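Local structure of CRISPR-associated endonuclease Cas12b (Alicyclobacillus acidoterrestris, 5U31) at residues A[403-408]-A[418-423]; A[656-660]-A[716-720]; A[999-1003]-A[1013-1017]. The protein cleaves invading DNA that matches its guide RNA and carries a PAM, as the RNA-guided endonuclease of a type V CRISPR defence system. The protein carries 3 engineered substitutions. All blocks are in the same frame, centred on the assembly; numbering follows the deposited sequence.

Contact 1 of 3, residues A[403-408]-A[418-423]; sequences HQYTFL and AIRFHK. With nucleotides of chain D.
This antiparallel beta hairpin belongs to the WED-II (OBD-II) domain, which shares in PAM recognition, and its open end lies against DNA. Strands 405-408 and 418-421 approach to 4.6 Å between axes, with 160° between their directions. Tyr-405/Phe-421 and Phe-407/Ile-419 are non-hydrogen-bonded pairs; Thr-406/Arg-420 and Leu-408/Ala-418 are hydrogen-bonded pairs. Thr-406 N gives to Arg-420 O (3.1 Å) and Arg-420 N to Thr-406 O (2.9 Å); Leu-408 N gives to Ala-418 O (2.7 Å) and Ala-418 N to Leu-408 O (2.9 Å). Beyond them His-422 N reaches Gln-404 O (3.1 Å), where segment 418-423 turns a corner at His-422 and Lys-423. Tyr-405 (p), Phe-407 (t), Ile-419 and Phe-421 (m) share one face; Phe-407 CD2 meets Ile-419 CG1 at 4.0 Å, the Phe-407 ring stacks on Phe-477, and Tyr-405 OH bonds to Gly-478 O. On the face of Thr-406 and Arg-420, Leu-408 CB packs on Ala-418 CB (4.1 Å), and Leu-408 CD1 lies 3.8 Å from Arg-420 NH2, over a guanidinium face. Gln-404 (chi1 m) donates from NE2 to phosphate oxygen OP1 of DT3 of chain D at 2.7 Å, a backbone contact independent of base identity. Strand 437-441 pairs with the other edge of 418-421, so the hairpin forms two strands of a three-stranded antiparallel sheet with 418-421 in the middle.

Contact 2 of 3, residues A[656-660]-A[716-720]; sequences LVRCG and VYESV. With nucleotides of chain B.
Leu-656, near the C-terminal end of helix 641-658 of the bridge helix domain, packs on helix 709-739 of REC2: with chi1 t and chi2 p, its CD2 lies 3.7 Å from Val-720 CG2, while its carbonyl O is 3.5 Å from Val-716 CG1. Val-657 (t) adds CG2 at 4.0 Å from Val-720 CG2; the two CA atoms are 6.8 Å apart. Arg-658 has its CA-to-CB bond directed away from 716-720; its guanidinium lies at the sgRNA, NH1 2.6 Å from OP2 of A109 and NE 3.3 Å from OP1 of A108, both of chain B. Cys-659 (m) sets CB 4.3 Å from Val-716 CG1, and its N bonds to Leu-656 O (3.1 Å). Gly-660 (phi/psi -103/29) comes within 5.8 Å of Val-716, CA to CA; a CB here would clash with Tyr-717 CE2. Its carbonyl O accepts a 3.0 Å hydrogen bond from Tyr-717 OH (chi1 m). The interface is chiefly apolar, with one tyrosine hydrogen bond at its border, while Arg-658, outside it, lies within contact of two sgRNA phosphates.

Contact 3 of 3, residues A[999-1003]-A[1013-1017]; sequences RLRCD and LIPRL
Arg-1016 lays one face of its guanidinium over the side chain of Arg-1001, NH1 3.7 Å from CD, while its edge meets Asp-1003 in a two-pronged salt bridge: NE to OD1 2.8 Å, NH2 to OD2 3.0 Å. Arg-1016 is extended beyond chi1 (m, t, t); Asp-1003 has chi1 m. Strands 999-1003 and 1013-1015 of this Nuc-II hairpin run antiparallel but splayed, 130° between directions, with axes 4.2 Å apart. Asp-1003/Ile-1014 is the hydrogen-bonded pair: Asp-1003 N to Ile-1014 O 3.0 Å, Ile-1014 N to Asp-1003 O 2.7 Å. Cys-1002/Pro-1015 is non-hydrogen-bonded, CA-CA 4.0 Å, so the proline's missing NH costs this strand pair no hydrogen bond; next, Arg-1016 N gives to Arg-1001 O at 2.6 Å. Cys-1002 (m) packs CB on Leu-1013 CB (3.6 Å) and SG on Pro-1015 CB (3.8 Å), beside Phe-1031. Arg-1001 NE bonds to Ser-1075 OG and lies 4.4 Å from Arg-1016 NH1. The carboxylate of Asp-1003 therefore offsets positive charge where the two arginines crowd, while the other face is apolar.

The three contacts follow one another along the chain and do not touch. Between centres, contacts 1 and 2 are about 67 Å apart, contacts 1 and 3 about 67 Å, and contacts 2 and 3 about 62 Å; contacts 1 and 3 lie on opposite sides of the chain's centre. Two meet phosphates of different partners: contact 1, in WED-II, a DNA strand near the PAM-binding Asn-401, and contact 2, where the bridge helix domain passes into REC2, the sgRNA. Contact 3 is Nuc-II packing remote from the known nucleic-acid and catalytic sites, though its nearest atom is about 4 Å from bound nucleic acid. The RuvC catalytic positions, Ala-571, Ala-849 and Ala-978, engineered here, belong to none of the contacts.

Contact 1 of 3, residues A[403-408]-A[418-423]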
loop_
_atom_site.group_PDB
_atom_site.type_symbol
_atom_site.label_atom_id
_atom_site.label_comp_id
_atom_site.label_asym_id
_atom_site.label_seq_id
_atom_site.Cartn_x
_atom_site.Cartn_y
_atom_site.Cartn_z
ATOM N N HIS A 403 -30.182 -2.881 -20.066
ATOM C CA HIS A 403 -29.879 -2.225 -21.325
ATOM C C HIS A 403 -28.494 -2.649 -21.802
ATOM O O HIS A 403 -27.509 -2.534 -21.067
ATOM C CB HIS A 403 -29.949 -0.716 -21.126
ATOM C CG HIS A 403 -29.623 -0.290 -19.729
ATOM N ND1 HIS A 403 -30.551 -0.313 -18.710
ATOM C CD2 HIS A 403 -28.469 0.149 -19.178
ATOM C CE1 HIS A 403 -29.984 0.103 -17.593
ATOM N NE2 HIS A 403 -28.721 0.391 -17.849
ATOM N N GLN A 404 -28.423 -3.147 -23.032
ATOM C CA GLN A 404 -27.240 -3.824 -23.541
ATOM C C GLN A 404 -26.444 -2.932 -24.493
ATOM O O GLN A 404 -26.869 -1.839 -24.875
ATOM C CB GLN A 404 -27.642 -5.127 -24.241
ATOM C CG GLN A 404 -28.358 -6.117 -23.338
ATOM C CD GLN A 404 -29.486 -6.847 -24.036
ATOM O OE1 GLN A 404 -29.257 -7.698 -24.890
ATOM N NE2 GLN A 404 -30.718 -6.510 -23.677
ATOM N N TYR A 405 -25.263 -3.424 -24.874
ATOM C CA TYR A 405 -24.399 -2.757 -25.838
ATOM C C TYR A 405 -23.635 -3.814 -26.622
ATOM O O TYR A 405 -23.331 -4.891 -26.101
ATOM C CB TYR A 405 -23.406 -1.803 -25.159
ATOM C CG TYR A 405 -22.250 -2.527 -24.517
ATOM C CD1 TYR A 405 -21.048 -2.693 -25.192
ATOM C CD2 TYR A 405 -22.364 -3.063 -23.244
ATOM C CE1 TYR A 405 -19.992 -3.373 -24.618
ATOM C CE2 TYR A 405 -21.312 -3.741 -22.659
ATOM C CZ TYR A 405 -20.132 -3.894 -23.354
ATOM O OH TYR A 405 -19.083 -4.567 -22.784
ATOM N N THR A 406 -23.322 -3.498 -27.876
ATOM C CA THR A 406 -22.397 -4.290 -28.675
ATOM C C THR A 406 -21.140 -3.477 -28.935
ATOM O O THR A 406 -21.206 -2.258 -29.127
ATOM C CB THR A 406 -22.998 -4.715 -30.021
ATOM O OG1 THR A 406 -23.327 -3.553 -30.789
ATOM C CG2 THR A 406 -24.238 -5.543 -29.830
ATOM N N PHE A 407 -19.999 -4.156 -28.930
ATOM C CA PHE A 407 -18.746 -3.567 -29.379
ATOM C C PHE A 407 -18.559 -3.905 -30.852
ATOM O O PHE A 407 -18.453 -5.081 -31.215
ATOM C CB PHE A 407 -17.579 -4.089 -28.550
ATOM C CG PHE A 407 -16.272 -3.413 -28.839
ATOM C CD1 PHE A 407 -15.427 -3.894 -29.827
ATOM C CD2 PHE A 407 -15.876 -2.309 -28.104
ATOM C CE1 PHE A 407 -14.221 -3.278 -30.084
ATOM C CE2 PHE A 407 -14.669 -1.692 -28.354
ATOM C CZ PHE A 407 -13.841 -2.175 -29.345
ATOM N N LEU A 408 -18.523 -2.879 -31.694
ATOM C CA LEU A 408 -18.467 -3.045 -33.142
ATOM C C LEU A 408 -17.023 -2.879 -33.604
ATOM O O LEU A 408 -16.486 -1.767 -33.592
ATOM C CB LEU A 408 -19.390 -2.040 -33.827
ATOM C CG LEU A 408 -20.868 -2.190 -33.473
ATOM C CD1 LEU A 408 -21.644 -0.963 -33.888
ATOM C CD2 LEU A 408 -21.432 -3.421 -34.133
ATOM N N ALA A 418 -16.478 1.036 -32.720
ATOM C CA ALA A 418 -17.687 1.729 -32.310
ATOM C C ALA A 418 -18.388 0.905 -31.249
ATOM O O ALA A 418 -18.119 -0.285 -31.073
ATOM C CB ALA A 418 -18.634 1.975 -33.491
ATOM N N ILE A 419 -19.298 1.560 -30.542
ATOM C CA ILE A 419 -20.159 0.903 -29.572
ATOM C C ILE A 419 -21.593 1.253 -29.918
ATOM O O ILE A 419 -21.913 2.426 -30.137
ATOM C CB ILE A 419 -19.820 1.321 -28.131
ATOM C CG1 ILE A 419 -18.766 0.376 -27.562
ATOM C CG2 ILE A 419 -21.063 1.312 -27.267
ATOM C CD1 ILE A 419 -17.693 1.073 -26.798
ATOM N N ARG A 420 -22.448 0.242 -29.992
ATOM C CA ARG A 420 -23.868 0.449 -30.235
ATOM C C ARG A 420 -24.606 0.294 -28.913
ATOM O O ARG A 420 -24.694 -0.813 -28.372
ATOM C CB ARG A 420 -24.399 -0.531 -31.276
ATOM C CG ARG A 420 -25.784 -0.185 -31.765
ATOM C CD ARG A 420 -26.467 -1.389 -32.372
ATOM N NE ARG A 420 -25.677 -2.001 -33.436
ATOM C CZ ARG A 420 -25.540 -1.489 -34.653
ATOM N NH1 ARG A 420 -26.135 -0.346 -34.967
ATOM N NH2 ARG A 420 -24.802 -2.117 -35.556
ATOM N N PHE A 421 -25.125 1.399 -28.389
ATOM C CA PHE A 421 -26.012 1.339 -27.236
ATOM C C PHE A 421 -27.417 1.007 -27.723
ATOM O O PHE A 421 -28.004 1.767 -28.500
ATOM C CB PHE A 421 -26.001 2.663 -26.475
ATOM C CG PHE A 421 -24.644 3.063 -25.962
ATOM C CD1 PHE A 421 -24.233 2.699 -24.688
ATOM C CD2 PHE A 421 -23.783 3.813 -26.747
ATOM C CE1 PHE A 421 -22.989 3.069 -24.210
ATOM C CE2 PHE A 421 -22.536 4.190 -26.270
ATOM C CZ PHE A 421 -22.139 3.815 -25.002
ATOM N N HIS A 422 -27.956 -0.128 -27.276
ATOM C CA HIS A 422 -29.273 -0.544 -27.752
ATOM C C HIS A 422 -30.389 0.320 -27.180
ATOM O O HIS A 422 -31.468 0.399 -27.773
ATOM C CB HIS A 422 -29.499 -2.015 -27.424
ATOM C CG HIS A 422 -28.505 -2.920 -28.074
ATOM N ND1 HIS A 422 -28.658 -3.386 -29.362
ATOM C CD2 HIS A 422 -27.328 -3.413 -27.632
ATOM C CE1 HIS A 422 -27.625 -4.144 -29.678
ATOM N NE2 HIS A 422 -26.805 -4.178 -28.644
ATOM N N LYS A 423 -30.159 0.955 -26.040
ATOM C CA LYS A 423 -31.065 1.957 -25.507
ATOM C C LYS A 423 -30.223 3.065 -24.906
ATOM O O LYS A 423 -29.179 2.799 -24.308
ATOM C CB LYS A 423 -32.016 1.383 -24.448
ATOM C CG LYS A 423 -33.142 0.537 -24.999
ATOM C CD LYS A 423 -34.200 0.288 -23.938
ATOM C CE LYS A 423 -33.622 -0.433 -22.726
ATOM N NZ LYS A 423 -34.690 -0.810 -21.764
ATOM P P DT D 3 -33.980 -8.077 -24.994
ATOM O OP1 DT D 3 -33.085 -6.913 -24.950
ATOM O OP2 DT D 3 -33.624 -9.276 -24.212
ATOM O "O5'" DT D 3 -35.409 -7.591 -24.499
ATOM C "C5'" DT D 3 -36.037 -6.503 -25.131
ATOM C "C4'" DT D 3 -37.463 -6.379 -24.655
ATOM O "O4'" DT D 3 -38.131 -7.649 -24.834
ATOM C "C3'" DT D 3 -37.603 -6.038 -23.181
ATOM O "O3'" DT D 3 -38.688 -5.159 -22.995
ATOM C "C2'" DT D 3 -37.864 -7.396 -22.543
ATOM C "C1'" DT D 3 -38.692 -8.060 -23.614
ATOM N N1 DT D 3 -38.664 -9.539 -23.573
ATOM C C2 DT D 3 -39.765 -10.215 -23.112
ATOM O O2 DT D 3 -40.767 -9.655 -22.705
ATOM N N3 DT D 3 -39.652 -11.575 -23.134
ATOM C C4 DT D 3 -38.572 -12.312 -23.569
ATOM O O4 DT D 3 -38.564 -13.536 -23.550
ATOM C C5 DT D 3 -37.450 -11.541 -24.049
ATOM C C7 DT D 3 -36.215 -12.229 -24.547
ATOM C C6 DT D 3 -37.553 -10.207 -24.032
#

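Contact 2 of 3, residues A[656-660]-A[716-720]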
loop_
_atom_site.group_PDB
_atom_site.type_symbol
_atom_site.label_atom_id
_atom_site.label_comp_id
_atom_site.label_asym_id
_atom_site.label_seq_id
_atom_site.Cartn_x
_atom_site.Cartn_y
_atom_site.Cartn_z
ATOM N N LEU A 656 16.292 35.277 9.335
ATOM C CA LEU A 656 16.156 36.728 9.356
ATOM C C LEU A 656 14.814 37.144 9.942
ATOM O O LEU A 656 14.728 38.143 10.665
ATOM C CB LEU A 656 16.324 37.288 7.944
ATOM C CG LEU A 656 16.220 38.805 7.784
ATOM C CD1 LEU A 656 17.324 39.509 8.554
ATOM C CD2 LEU A 656 16.271 39.179 6.317
ATOM N N VAL A 657 13.759 36.383 9.643
ATOM C CA VAL A 657 12.427 36.714 10.139
ATOM C C VAL A 657 12.394 36.659 11.661
ATOM O O VAL A 657 11.813 37.533 12.316
ATOM C CB VAL A 657 11.380 35.778 9.506
ATOM C CG1 VAL A 657 10.069 35.833 10.269
ATOM C CG2 VAL A 657 11.158 36.158 8.057
ATOM N N ARG A 658 13.037 35.648 12.251
ATOM C CA ARG A 658 13.046 35.533 13.704
ATOM C C ARG A 658 13.701 36.731 14.373
ATOM O O ARG A 658 13.402 37.015 15.538
ATOM C CB ARG A 658 13.760 34.256 14.132
ATOM C CG ARG A 658 13.075 32.993 13.671
ATOM C CD ARG A 658 13.801 31.770 14.191
ATOM N NE ARG A 658 13.610 31.595 15.626
ATOM C CZ ARG A 658 14.357 30.802 16.385
ATOM N NH1 ARG A 658 14.113 30.703 17.683
ATOM N NH2 ARG A 658 15.359 30.116 15.848
ATOM N N CYS A 659 14.588 37.440 13.669
ATOM C CA CYS A 659 15.249 38.604 14.251
ATOM C C CYS A 659 14.282 39.748 14.505
ATOM O O CYS A 659 14.636 40.696 15.214
ATOM C CB CYS A 659 16.384 39.087 13.345
ATOM S SG CYS A 659 17.722 37.899 13.101
ATOM N N GLY A 660 13.085 39.685 13.933
ATOM C CA GLY A 660 12.068 40.689 14.160
ATOM C C GLY A 660 11.006 40.206 15.124
ATOM O O GLY A 660 9.844 40.617 15.044
ATOM N N VAL A 716 13.946 45.325 10.014
ATOM C CA VAL A 716 14.101 43.898 9.746
ATOM C C VAL A 716 12.995 43.407 8.821
ATOM O O VAL A 716 13.246 42.648 7.877
ATOM C CB VAL A 716 14.126 43.107 11.068
ATOM C CG1 VAL A 716 14.082 41.609 10.800
ATOM C CG2 VAL A 716 15.359 43.476 11.879
ATOM N N TYR A 717 11.757 43.840 9.069
ATOM C CA TYR A 717 10.649 43.429 8.212
ATOM C C TYR A 717 10.751 44.045 6.823
ATOM O O TYR A 717 10.290 43.444 5.845
ATOM C CB TYR A 717 9.314 43.795 8.863
ATOM C CG TYR A 717 8.879 42.841 9.957
ATOM C CD1 TYR A 717 7.749 42.046 9.807
ATOM C CD2 TYR A 717 9.603 42.729 11.137
ATOM C CE1 TYR A 717 7.352 41.171 10.809
ATOM C CE2 TYR A 717 9.215 41.860 12.139
ATOM C CZ TYR A 717 8.091 41.083 11.972
ATOM O OH TYR A 717 7.706 40.216 12.970
ATOM N N GLU A 718 11.348 45.236 6.711
ATOM C CA GLU A 718 11.520 45.852 5.400
ATOM C C GLU A 718 12.673 45.230 4.624
ATOM O O GLU A 718 12.679 45.281 3.390
ATOM C CB GLU A 718 11.731 47.361 5.540
ATOM C CG GLU A 718 10.449 48.138 5.803
ATOM C CD GLU A 718 10.641 49.641 5.706
ATOM O OE1 GLU A 718 11.792 50.087 5.510
ATOM O OE2 GLU A 718 9.638 50.378 5.825
ATOM N N SER A 719 13.652 44.648 5.318
ATOM C CA SER A 719 14.700 43.908 4.629
ATOM C C SER A 719 14.254 42.504 4.252
ATOM O O SER A 719 14.805 41.923 3.310
ATOM C CB SER A 719 15.965 43.845 5.489
ATOM O OG SER A 719 15.725 43.199 6.725
ATOM N N VAL A 720 13.270 41.952 4.962
ATOM C CA VAL A 720 12.698 40.668 4.570
ATOM C C VAL A 720 11.941 40.802 3.255
ATOM O O VAL A 720 12.004 39.916 2.396
ATOM C CB VAL A 720 11.799 40.121 5.693
ATOM C CG1 VAL A 720 10.915 38.987 5.180
ATOM C CG2 VAL A 720 12.648 39.651 6.864
ATOM P P A B 109 12.121 29.281 19.817
ATOM O OP1 A B 109 12.759 30.499 20.379
ATOM O OP2 A B 109 12.395 28.876 18.413
ATOM O "O5'" A B 109 12.498 28.055 20.756
ATOM C "C5'" A B 109 11.980 27.976 22.072
ATOM C "C4'" A B 109 12.004 26.564 22.590
ATOM O "O4'" A B 109 11.012 25.756 21.902
ATOM C "C3'" A B 109 13.294 25.796 22.380
ATOM O "O3'" A B 109 14.311 26.147 23.297
ATOM C "C2'" A B 109 12.828 24.355 22.504
ATOM O "O2'" A B 109 12.606 24.023 23.866
ATOM C "C1'" A B 109 11.478 24.426 21.790
ATOM N N9 A B 109 11.629 24.089 20.363
ATOM C C8 A B 109 11.831 24.933 19.298
ATOM N N7 A B 109 11.955 24.314 18.148
ATOM C C5 A B 109 11.838 22.973 18.482
ATOM C C6 A B 109 11.883 21.800 17.711
ATOM N N6 A B 109 12.067 21.792 16.389
ATOM N N1 A B 109 11.732 20.621 18.354
ATOM C C2 A B 109 11.550 20.630 19.681
ATOM N N3 A B 109 11.490 21.666 20.512
ATOM C C4 A B 109 11.644 22.820 19.842
ATOM P P A B 108 9.676 29.955 14.929
ATOM O OP1 A B 108 10.356 31.275 14.966
ATOM O OP2 A B 108 10.258 28.856 14.116
ATOM O "O5'" A B 108 9.503 29.437 16.427
ATOM C "C5'" A B 108 8.782 30.196 17.387
ATOM C "C4'" A B 108 8.489 29.386 18.625
ATOM O "O4'" A B 108 7.518 28.348 18.319
ATOM C "C3'" A B 108 9.666 28.621 19.210
ATOM O "O3'" A B 108 10.530 29.423 19.994
ATOM C "C2'" A B 108 8.980 27.505 19.983
ATOM O "O2'" A B 108 8.439 27.989 21.205
ATOM C "C1'" A B 108 7.825 27.171 19.041
ATOM N N9 A B 108 8.214 26.125 18.076
ATOM C C8 A B 108 8.659 26.290 16.786
ATOM N N7 A B 108 8.943 25.168 16.170
ATOM C C5 A B 108 8.673 24.197 17.121
ATOM C C6 A B 108 8.771 22.797 17.090
ATOM N N6 A B 108 9.182 22.108 16.025
ATOM N N1 A B 108 8.426 22.116 18.203
ATOM C C2 A B 108 8.012 22.808 19.269
ATOM N N3 A B 108 7.877 24.124 19.420
ATOM C C4 A B 108 8.229 24.770 18.298
#

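Contact 3 of 3, residues A[999-1003]-A[1013-1017]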
loop_
_atom_site.group_PDB
_atom_site.type_symbol
_atom_site.label_atom_id
_atom_site.label_comp_id
_atom_site.label_asym_id
_atom_site.label_seq_id
_atom_site.Cartn_x
_atom_site.Cartn_y
_atom_site.Cartn_z
ATOM N N ARG A 999 17.562 -18.596 15.071
ATOM C CA ARG A 999 17.303 -17.620 16.123
ATOM C C ARG A 999 16.263 -18.163 17.094
ATOM O O ARG A 999 15.307 -18.826 16.684
ATOM C CB ARG A 999 16.840 -16.282 15.525
ATOM C CG ARG A 999 15.940 -15.464 16.430
ATOM C CD ARG A 999 15.787 -14.030 15.961
ATOM N NE ARG A 999 14.861 -13.304 16.826
ATOM C CZ ARG A 999 14.740 -11.982 16.854
ATOM N NH1 ARG A 999 15.497 -11.229 16.068
ATOM N NH2 ARG A 999 13.865 -11.412 17.674
ATOM N N LEU A 1000 16.449 -17.875 18.384
ATOM C CA LEU A 1000 15.582 -18.415 19.424
ATOM C C LEU A 1000 15.435 -17.401 20.547
ATOM O O LEU A 1000 16.435 -16.862 21.027
ATOM C CB LEU A 1000 16.154 -19.729 19.969
ATOM C CG LEU A 1000 15.222 -20.932 20.088
ATOM C CD1 LEU A 1000 14.381 -21.079 18.844
ATOM C CD2 LEU A 1000 16.032 -22.191 20.327
ATOM N N ARG A 1001 14.196 -17.148 20.967
ATOM C CA ARG A 1001 13.913 -16.295 22.116
ATOM C C ARG A 1001 13.738 -17.156 23.356
ATOM O O ARG A 1001 13.006 -18.150 23.329
ATOM C CB ARG A 1001 12.658 -15.454 21.895
ATOM C CG ARG A 1001 12.958 -14.010 21.594
ATOM C CD ARG A 1001 12.168 -13.068 22.479
ATOM N NE ARG A 1001 12.898 -11.820 22.663
ATOM C CZ ARG A 1001 12.974 -10.853 21.753
ATOM N NH1 ARG A 1001 12.355 -10.980 20.582
ATOM N NH2 ARG A 1001 13.674 -9.758 22.014
ATOM N N CYS A 1002 14.398 -16.768 24.443
ATOM C CA CYS A 1002 14.434 -17.596 25.637
ATOM C C CYS A 1002 14.235 -16.737 26.875
ATOM O O CYS A 1002 14.475 -15.528 26.868
ATOM C CB CYS A 1002 15.752 -18.368 25.728
ATOM S SG CYS A 1002 16.059 -19.402 24.284
ATOM N N ASP A 1003 13.778 -17.390 27.939
ATOM C CA ASP A 1003 13.615 -16.777 29.247
ATOM C C ASP A 1003 14.319 -17.644 30.278
ATOM O O ASP A 1003 14.336 -18.873 30.166
ATOM C CB ASP A 1003 12.132 -16.618 29.629
ATOM C CG ASP A 1003 11.317 -15.898 28.562
ATOM O OD1 ASP A 1003 10.770 -16.575 27.664
ATOM O OD2 ASP A 1003 11.212 -14.655 28.629
ATOM N N LEU A 1013 18.274 -21.266 30.009
ATOM C CA LEU A 1013 17.401 -20.515 29.119
ATOM C C LEU A 1013 16.308 -21.439 28.601
ATOM O O LEU A 1013 16.602 -22.483 28.011
ATOM C CB LEU A 1013 18.190 -19.910 27.960
ATOM C CG LEU A 1013 18.925 -18.607 28.261
ATOM C CD1 LEU A 1013 19.367 -17.968 26.966
ATOM C CD2 LEU A 1013 18.029 -17.663 29.030
ATOM N N ILE A 1014 15.055 -21.057 28.825
ATOM C CA ILE A 1014 13.905 -21.837 28.381
ATOM C C ILE A 1014 13.381 -21.201 27.097
ATOM O O ILE A 1014 12.837 -20.086 27.148
ATOM C CB ILE A 1014 12.813 -21.900 29.456
ATOM C CG1 ILE A 1014 13.365 -22.548 30.727
ATOM C CG2 ILE A 1014 11.605 -22.667 28.935
ATOM C CD1 ILE A 1014 12.384 -22.574 31.871
ATOM N N PRO A 1015 13.511 -21.859 25.948
ATOM C CA PRO A 1015 13.099 -21.230 24.688
ATOM C C PRO A 1015 11.593 -21.059 24.605
ATOM O O PRO A 1015 10.824 -21.943 24.992
ATOM C CB PRO A 1015 13.606 -22.211 23.626
ATOM C CG PRO A 1015 13.616 -23.530 24.330
ATOM C CD PRO A 1015 14.024 -23.224 25.744
ATOM N N ARG A 1016 11.179 -19.903 24.095
ATOM C CA ARG A 1016 9.765 -19.643 23.863
ATOM C C ARG A 1016 9.260 -20.500 22.712
ATOM O O ARG A 1016 9.868 -20.535 21.638
ATOM C CB ARG A 1016 9.539 -18.162 23.567
ATOM C CG ARG A 1016 9.898 -17.246 24.727
ATOM C CD ARG A 1016 9.467 -15.808 24.474
ATOM N NE ARG A 1016 9.813 -14.927 25.586
ATOM C CZ ARG A 1016 9.629 -13.610 25.576
ATOM N NH1 ARG A 1016 9.103 -13.025 24.511
ATOM N NH2 ARG A 1016 9.974 -12.877 26.626
ATOM N N LEU A 1017 8.145 -21.189 22.937
ATOM C CA LEU A 1017 7.559 -22.080 21.937
ATOM C C LEU A 1017 6.619 -21.266 21.054
ATOM O O LEU A 1017 5.487 -20.964 21.441
ATOM C CB LEU A 1017 6.836 -23.239 22.614
ATOM C CG LEU A 1017 7.648 -24.506 22.906
ATOM C CD1 LEU A 1017 9.060 -24.192 23.381
ATOM C CD2 LEU A 1017 6.925 -25.388 23.914
#